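Local coordinates for protein apicoplast TIC22, putative (PDB 4E6Z) that probably acts as an essential chaperone of the TIC complex, needed for import of proteins into the apicoplast of Plasmodium falciparum, at residues Y192-L200 against L212-I223. Residues are numbered along the deposited sequence; the frame is centred on the assembly and turned at random.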
ATOM      1  N   TYR A 192       2.838   8.531  -1.387  1.00 59.70           N
ATOM      2  CA  TYR A 192       2.095   7.280  -1.307  1.00 47.23           C
ATOM      3  C   TYR A 192       0.811   7.390  -2.112  1.00 55.61           C
ATOM      4  O   TYR A 192      -0.258   7.663  -1.566  1.00 59.49           O
ATOM      5  CB  TYR A 192       1.789   6.930   0.146  1.00 46.67           C
ATOM      6  CG  TYR A 192       3.024   6.794   1.006  1.00 52.30           C
ATOM      7  CD1 TYR A 192       3.700   5.587   1.097  1.00 52.85           C
ATOM      8  CD2 TYR A 192       3.515   7.876   1.722  1.00 59.27           C
ATOM      9  CE1 TYR A 192       4.833   5.458   1.884  1.00 62.09           C
ATOM     10  CE2 TYR A 192       4.644   7.757   2.514  1.00 68.92           C
ATOM     11  CZ  TYR A 192       5.300   6.545   2.591  1.00 63.74           C
ATOM     12  OH  TYR A 192       6.424   6.425   3.373  1.00 69.20           O
ATOM     13  N   PRO A 193       0.920   7.170  -3.426  1.00 52.88           N
ATOM     14  CA  PRO A 193      -0.179   7.387  -4.371  1.00 51.16           C
ATOM     15  C   PRO A 193      -1.405   6.495  -4.145  1.00 46.44           C
ATOM     16  O   PRO A 193      -1.294   5.299  -3.871  1.00 42.24           O
ATOM     17  CB  PRO A 193       0.464   7.071  -5.729  1.00 47.69           C
ATOM     18  CG  PRO A 193       1.631   6.190  -5.404  1.00 44.87           C
ATOM     19  CD  PRO A 193       2.144   6.695  -4.095  1.00 45.26           C
ATOM     20  N   VAL A 194      -2.576   7.112  -4.245  1.00 41.54           N
ATOM     21  CA  VAL A 194      -3.825   6.389  -4.428  1.00 46.16           C
ATOM     22  C   VAL A 194      -4.587   7.122  -5.527  1.00 44.34           C
ATOM     23  O   VAL A 194      -4.418   8.328  -5.700  1.00 40.54           O
ATOM     24  CB  VAL A 194      -4.661   6.300  -3.131  1.00 43.21           C
ATOM     25  CG1 VAL A 194      -4.061   5.261  -2.184  1.00 44.61           C
ATOM     26  CG2 VAL A 194      -4.738   7.653  -2.452  1.00 40.39           C
ATOM     27  N   PHE A 195      -5.402   6.390  -6.278  1.00 42.87           N
ATOM     28  CA  PHE A 195      -6.083   6.948  -7.441  1.00 43.87           C
ATOM     29  C   PHE A 195      -7.593   7.034  -7.234  1.00 42.24           C
ATOM     30  O   PHE A 195      -8.188   6.178  -6.581  1.00 46.68           O
ATOM     31  CB  PHE A 195      -5.786   6.096  -8.679  1.00 41.52           C
ATOM     32  CG  PHE A 195      -4.319   5.882  -8.932  1.00 43.78           C
ATOM     33  CD1 PHE A 195      -3.616   6.730  -9.774  1.00 48.07           C
ATOM     34  CD2 PHE A 195      -3.644   4.832  -8.330  1.00 45.07           C
ATOM     35  CE1 PHE A 195      -2.265   6.536 -10.005  1.00 49.74           C
ATOM     36  CE2 PHE A 195      -2.294   4.629  -8.561  1.00 43.35           C
ATOM     37  CZ  PHE A 195      -1.604   5.481  -9.401  1.00 42.04           C
ATOM     38  N   TYR A 196      -8.212   8.068  -7.796  1.00 52.29           N
ATOM     39  CA  TYR A 196      -9.670   8.166  -7.778  1.00 50.19           C
ATOM     40  C   TYR A 196     -10.211   8.893  -9.006  1.00 55.35           C
ATOM     41  O   TYR A 196      -9.474   9.595  -9.700  1.00 51.35           O
ATOM     42  CB  TYR A 196     -10.165   8.834  -6.490  1.00 45.33           C
ATOM     43  CG  TYR A 196     -10.103  10.343  -6.500  1.00 55.79           C
ATOM     44  CD1 TYR A 196     -11.240  11.099  -6.752  1.00 65.37           C
ATOM     45  CD2 TYR A 196      -8.913  11.010  -6.253  1.00 61.28           C
ATOM     46  CE1 TYR A 196     -11.195  12.481  -6.764  1.00 71.73           C
ATOM     47  CE2 TYR A 196      -8.856  12.392  -6.262  1.00 70.82           C
ATOM     48  CZ  TYR A 196      -9.999  13.124  -6.518  1.00 76.69           C
ATOM     49  OH  TYR A 196      -9.942  14.500  -6.526  1.00 83.24           O
ATOM     50  N   ALA A 197     -11.503   8.712  -9.267  1.00 63.85           N
ATOM     51  CA  ALA A 197     -12.165   9.351 -10.399  1.00 59.73           C
ATOM     52  C   ALA A 197     -13.252  10.309  -9.923  1.00 53.40           C
ATOM     53  O   ALA A 197     -13.966  10.029  -8.956  1.00 44.51           O
ATOM     54  CB  ALA A 197     -12.746   8.304 -11.334  1.00 58.92           C
ATOM     55  N   GLU A 198     -13.372  11.434 -10.621  1.00 73.07           N
ATOM     56  CA  GLU A 198     -14.294  12.508 -10.254  1.00 80.67           C
ATOM     57  C   GLU A 198     -15.737  12.065 -10.028  1.00 79.78           C
ATOM     58  O   GLU A 198     -16.338  12.363  -8.993  1.00 80.84           O
ATOM     59  CB  GLU A 198     -14.274  13.594 -11.331  1.00 83.56           C
ATOM     60  CG  GLU A 198     -12.931  14.276 -11.500  1.00 93.08           C
ATOM     61  CD  GLU A 198     -12.667  15.327 -10.439  1.00101.98           C
ATOM     62  OE1 GLU A 198     -12.710  14.991  -9.235  1.00102.83           O
ATOM     63  OE2 GLU A 198     -12.413  16.492 -10.813  1.00104.99           O
ATOM     64  N   ASN A 199     -16.297  11.366 -11.006  1.00 71.96           N
ATOM     65  CA  ASN A 199     -17.725  11.068 -10.992  1.00 70.13           C
ATOM     66  C   ASN A 199     -18.042   9.624 -10.624  1.00 61.95           C
ATOM     67  O   ASN A 199     -19.070   9.082 -11.028  1.00 60.50           O
ATOM     68  CB  ASN A 199     -18.337  11.416 -12.351  1.00 74.19           C
ATOM     69  CG  ASN A 199     -18.223  12.895 -12.679  1.00 71.73           C
ATOM     70  OD1 ASN A 199     -18.862  13.734 -12.043  1.00 68.54           O
ATOM     71  ND2 ASN A 199     -17.401  13.222 -13.671  1.00 61.93           N
ATOM     72  N   LEU A 200     -17.154   9.012  -9.849  1.00 53.17           N
ATOM     73  CA  LEU A 200     -17.286   7.607  -9.474  1.00 53.06           C
ATOM     74  C   LEU A 200     -17.574   7.451  -7.982  1.00 56.72           C
ATOM     75  O   LEU A 200     -16.911   8.063  -7.145  1.00 62.03           O
ATOM     76  CB  LEU A 200     -16.012   6.841  -9.839  1.00 48.77           C
ATOM     77  CG  LEU A 200     -16.047   5.333  -9.594  1.00 54.92           C
ATOM     78  CD1 LEU A 200     -17.105   4.682 -10.470  1.00 58.56           C
ATOM     79  CD2 LEU A 200     -14.687   4.719  -9.855  1.00 49.89           C
ATOM     80  N   LEU A 212     -11.187   4.850  -3.356  1.00 48.19           N
ATOM     81  CA  LEU A 212      -9.799   5.282  -3.420  1.00 48.70           C
ATOM     82  C   LEU A 212      -8.933   4.064  -3.713  1.00 49.04           C
ATOM     83  O   LEU A 212      -8.750   3.208  -2.849  1.00 43.41           O
ATOM     84  CB  LEU A 212      -9.390   5.893  -2.084  1.00 57.48           C
ATOM     85  CG  LEU A 212      -8.819   7.304  -2.095  1.00 60.89           C
ATOM     86  CD1 LEU A 212      -9.598   8.190  -3.045  1.00 64.87           C
ATOM     87  CD2 LEU A 212      -8.843   7.858  -0.687  1.00 61.01           C
ATOM     88  N   PHE A 213      -8.402   3.989  -4.930  1.00 38.44           N
ATOM     89  CA  PHE A 213      -7.733   2.777  -5.388  1.00 36.91           C
ATOM     90  C   PHE A 213      -6.225   2.846  -5.253  1.00 42.24           C
ATOM     91  O   PHE A 213      -5.606   3.837  -5.639  1.00 44.28           O
ATOM     92  CB  PHE A 213      -8.089   2.482  -6.847  1.00 37.48           C
ATOM     93  CG  PHE A 213      -9.553   2.281  -7.084  1.00 43.01           C
ATOM     94  CD1 PHE A 213     -10.108   1.012  -7.044  1.00 43.46           C
ATOM     95  CD2 PHE A 213     -10.378   3.361  -7.345  1.00 46.01           C
ATOM     96  CE1 PHE A 213     -11.461   0.827  -7.264  1.00 47.18           C
ATOM     97  CE2 PHE A 213     -11.726   3.184  -7.566  1.00 41.29           C
ATOM     98  CZ  PHE A 213     -12.271   1.915  -7.524  1.00 42.74           C
ATOM     99  N   PHE A 214      -5.636   1.782  -4.713  1.00 40.99           N
ATOM    100  CA  PHE A 214      -4.186   1.663  -4.685  1.00 40.24           C
ATOM    101  C   PHE A 214      -3.653   1.318  -6.072  1.00 40.59           C
ATOM    102  O   PHE A 214      -2.612   1.821  -6.482  1.00 40.45           O
ATOM    103  CB  PHE A 214      -3.727   0.642  -3.635  1.00 37.88           C
ATOM    104  CG  PHE A 214      -3.670   1.206  -2.245  1.00 41.86           C
ATOM    105  CD1 PHE A 214      -2.497   1.758  -1.754  1.00 41.79           C
ATOM    106  CD2 PHE A 214      -4.795   1.210  -1.439  1.00 41.09           C
ATOM    107  CE1 PHE A 214      -2.443   2.291  -0.476  1.00 40.44           C
ATOM    108  CE2 PHE A 214      -4.750   1.743  -0.163  1.00 36.79           C
ATOM    109  CZ  PHE A 214      -3.574   2.287   0.318  1.00 38.21           C
ATOM    110  N   ASP A 215      -4.379   0.470  -6.793  1.00 42.43           N
ATOM    111  CA  ASP A 215      -4.010   0.127  -8.162  1.00 42.92           C
ATOM    112  C   ASP A 215      -4.806   0.926  -9.190  1.00 47.11           C
ATOM    113  O   ASP A 215      -6.038   0.898  -9.197  1.00 44.71           O
ATOM    114  CB  ASP A 215      -4.176  -1.373  -8.415  1.00 50.26           C
ATOM    115  CG  ASP A 215      -3.088  -2.202  -7.746  1.00 59.35           C
ATOM    116  OD1 ASP A 215      -2.408  -1.673  -6.839  1.00 56.91           O
ATOM    117  OD2 ASP A 215      -2.915  -3.379  -8.131  1.00 64.05           O
ATOM    118  N   LEU A 216      -4.089   1.642 -10.049  1.00 45.82           N
ATOM    119  CA  LEU A 216      -4.705   2.385 -11.135  1.00 44.51           C
ATOM    120  C   LEU A 216      -5.602   1.471 -11.964  1.00 51.69           C
ATOM    121  O   LEU A 216      -6.723   1.835 -12.311  1.00 47.23           O
ATOM    122  CB  LEU A 216      -3.637   3.017 -12.032  1.00 39.18           C
ATOM    123  CG  LEU A 216      -4.163   3.692 -13.307  1.00 49.56           C
ATOM    124  CD1 LEU A 216      -5.223   4.735 -12.980  1.00 41.48           C
ATOM    125  CD2 LEU A 216      -3.031   4.316 -14.112  1.00 48.66           C
ATOM    126  N   GLU A 217      -5.101   0.278 -12.269  1.00 51.31           N
ATOM    127  CA  GLU A 217      -5.829  -0.668 -13.107  1.00 51.40           C
ATOM    128  C   GLU A 217      -7.165  -1.097 -12.493  1.00 55.45           C
ATOM    129  O   GLU A 217      -8.106  -1.431 -13.217  1.00 54.90           O
ATOM    130  CB  GLU A 217      -4.958  -1.881 -13.455  1.00 47.48           C
ATOM    131  CG  GLU A 217      -3.867  -2.200 -12.432  1.00 69.05           C
ATOM    132  CD  GLU A 217      -2.607  -1.363 -12.613  1.00 71.40           C
ATOM    133  OE1 GLU A 217      -1.829  -1.634 -13.554  1.00 70.72           O
ATOM    134  OE2 GLU A 217      -2.388  -0.438 -11.803  1.00 68.95           O
ATOM    135  N   ASP A 218      -7.251  -1.080 -11.165  1.00 48.51           N
ATOM    136  CA  ASP A 218      -8.518  -1.347 -10.485  1.00 42.57           C
ATOM    137  C   ASP A 218      -9.496  -0.194 -10.713  1.00 43.71           C
ATOM    138  O   ASP A 218     -10.686  -0.411 -10.935  1.00 45.38           O
ATOM    139  CB  ASP A 218      -8.304  -1.562  -8.985  1.00 40.75           C
ATOM    140  CG  ASP A 218      -7.609  -2.884  -8.669  1.00 52.40           C
ATOM    141  OD1 ASP A 218      -7.606  -3.793  -9.530  1.00 56.63           O
ATOM    142  OD2 ASP A 218      -7.073  -3.014  -7.549  1.00 48.51           O
ATOM    143  N   LEU A 219      -8.982   1.031 -10.646  1.00 39.76           N
ATOM    144  CA  LEU A 219      -9.782   2.222 -10.888  1.00 43.49           C
ATOM    145  C   LEU A 219     -10.340   2.218 -12.305  1.00 51.80           C
ATOM    146  O   LEU A 219     -11.548   2.345 -12.504  1.00 54.77           O
ATOM    147  CB  LEU A 219      -8.953   3.489 -10.652  1.00 39.10           C
ATOM    148  CG  LEU A 219      -9.618   4.806 -11.076  1.00 43.89           C
ATOM    149  CD1 LEU A 219     -10.935   5.003 -10.350  1.00 42.91           C
ATOM    150  CD2 LEU A 219      -8.692   5.993 -10.841  1.00 40.94           C
ATOM    151  N   LYS A 220      -9.455   2.071 -13.286  1.00 53.06           N
ATOM    152  CA  LYS A 220      -9.861   2.026 -14.686  1.00 54.86           C
ATOM    153  C   LYS A 220     -10.866   0.909 -14.935  1.00 58.28           C
ATOM    154  O   LYS A 220     -11.720   1.011 -15.815  1.00 64.16           O
ATOM    155  CB  LYS A 220      -8.645   1.859 -15.599  1.00 52.76           C
ATOM    156  CG  LYS A 220      -7.810   3.123 -15.745  1.00 58.31           C
ATOM    157  CD  LYS A 220      -6.617   2.915 -16.663  1.00 62.84           C
ATOM    158  CE  LYS A 220      -5.828   4.210 -16.830  1.00 66.83           C
ATOM    159  NZ  LYS A 220      -4.548   4.018 -17.575  1.00 65.77           N
ATOM    160  N   GLU A 221     -10.761  -0.157 -14.153  1.00 54.87           N
ATOM    161  CA  GLU A 221     -11.666  -1.284 -14.294  1.00 55.14           C
ATOM    162  C   GLU A 221     -13.047  -0.924 -13.760  1.00 57.25           C
ATOM    163  O   GLU A 221     -14.063  -1.334 -14.319  1.00 72.70           O
ATOM    164  CB  GLU A 221     -11.110  -2.507 -13.565  1.00 61.90           C
ATOM    165  CG  GLU A 221     -11.580  -3.828 -14.136  1.00 75.64           C
ATOM    166  CD  GLU A 221     -10.509  -4.900 -14.067  1.00 88.60           C
ATOM    167  OE1 GLU A 221     -10.507  -5.792 -14.942  1.00 97.90           O
ATOM    168  OE2 GLU A 221      -9.663  -4.842 -13.149  1.00 88.57           O
ATOM    169  N   ALA A 222     -13.074  -0.147 -12.681  1.00 48.97           N
ATOM    170  CA  ALA A 222     -14.330   0.276 -12.068  1.00 56.29           C
ATOM    171  C   ALA A 222     -15.023   1.347 -12.916  1.00 57.07           C
ATOM    172  O   ALA A 222     -16.249   1.464 -12.915  1.00 56.69           O
ATOM    173  CB  ALA A 222     -14.086   0.782 -10.651  1.00 46.53           C
ATOM    174  N   ILE A 223     -14.222   2.124 -13.635  1.00 54.76           N
ATOM    175  CA  ILE A 223     -14.736   3.138 -14.541  1.00 59.52           C
ATOM    176  C   ILE A 223     -15.424   2.487 -15.736  1.00 64.22           C
ATOM    177  O   ILE A 223     -16.522   2.880 -16.120  1.00 72.42           O
ATOM    178  CB  ILE A 223     -13.611   4.064 -15.039  1.00 55.69           C
ATOM    179  CG1 ILE A 223     -13.137   4.975 -13.906  1.00 56.53           C
ATOM    180  CG2 ILE A 223     -14.085   4.890 -16.216  1.00 54.72           C
ATOM    181  CD1 ILE A 223     -11.864   5.737 -14.219  1.00 53.70           C
TER
HETATM  182  O   HOH W   1      -0.499   3.057  -4.965  1.00 30.79           O
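Phe195 and Phe213 face each other as an antiparallel hydrogen-bonded pair, Phe195 N reaching Phe213 O at 2.6 Å and Phe213 N returning to Phe195 O at 2.8 Å. This pair joins the two strands of a beta hairpin, and the chain leaving the second strand turns straight into a helix whose first part, 216-223, runs nearly parallel to strand 193-197 (9°). Both phenylalanine rings sit between strand and helix. With CG anti to its carbonyl carbon (chi1 -53°), Phe195 puts one ring face under Leu216, whose CB stands 4.0 Å from the centroid in a CH-pi contact, while the O of Phe214 lies in plane at the ring edge. The Phe213 ring carries the CA of Leu219 over its centre. Leu219 forks over the strand: CD2 meets Phe195 CB at 3.6 Å, and CD1 touches Ala197 and Leu200. At the end of the type I turn from Ala197 to Leu200, an extended chi1 of -176° carries Leu200 CD2 to the Phe213 ring, Leu219 and Ala222. On the opposite face of the hairpin, Val194 drops CG1 over the middle of the Phe214 ring, 3.7 Å from the centroid, and Leu212 lies alongside Tyr196, its CD1 3.6 Å from Tyr196 CB; Leu246 of helix 243-247 touches both Val194 and Leu212. At the open end of the hairpin, a water donates to Pro193 O at 2.6 Å and to Phe214 O, bridging the backbones past the last direct pair. Between these two segments, direct hydrogen bonding is confined to the backbone, while apolar side chains fasten the helix to one sheet face.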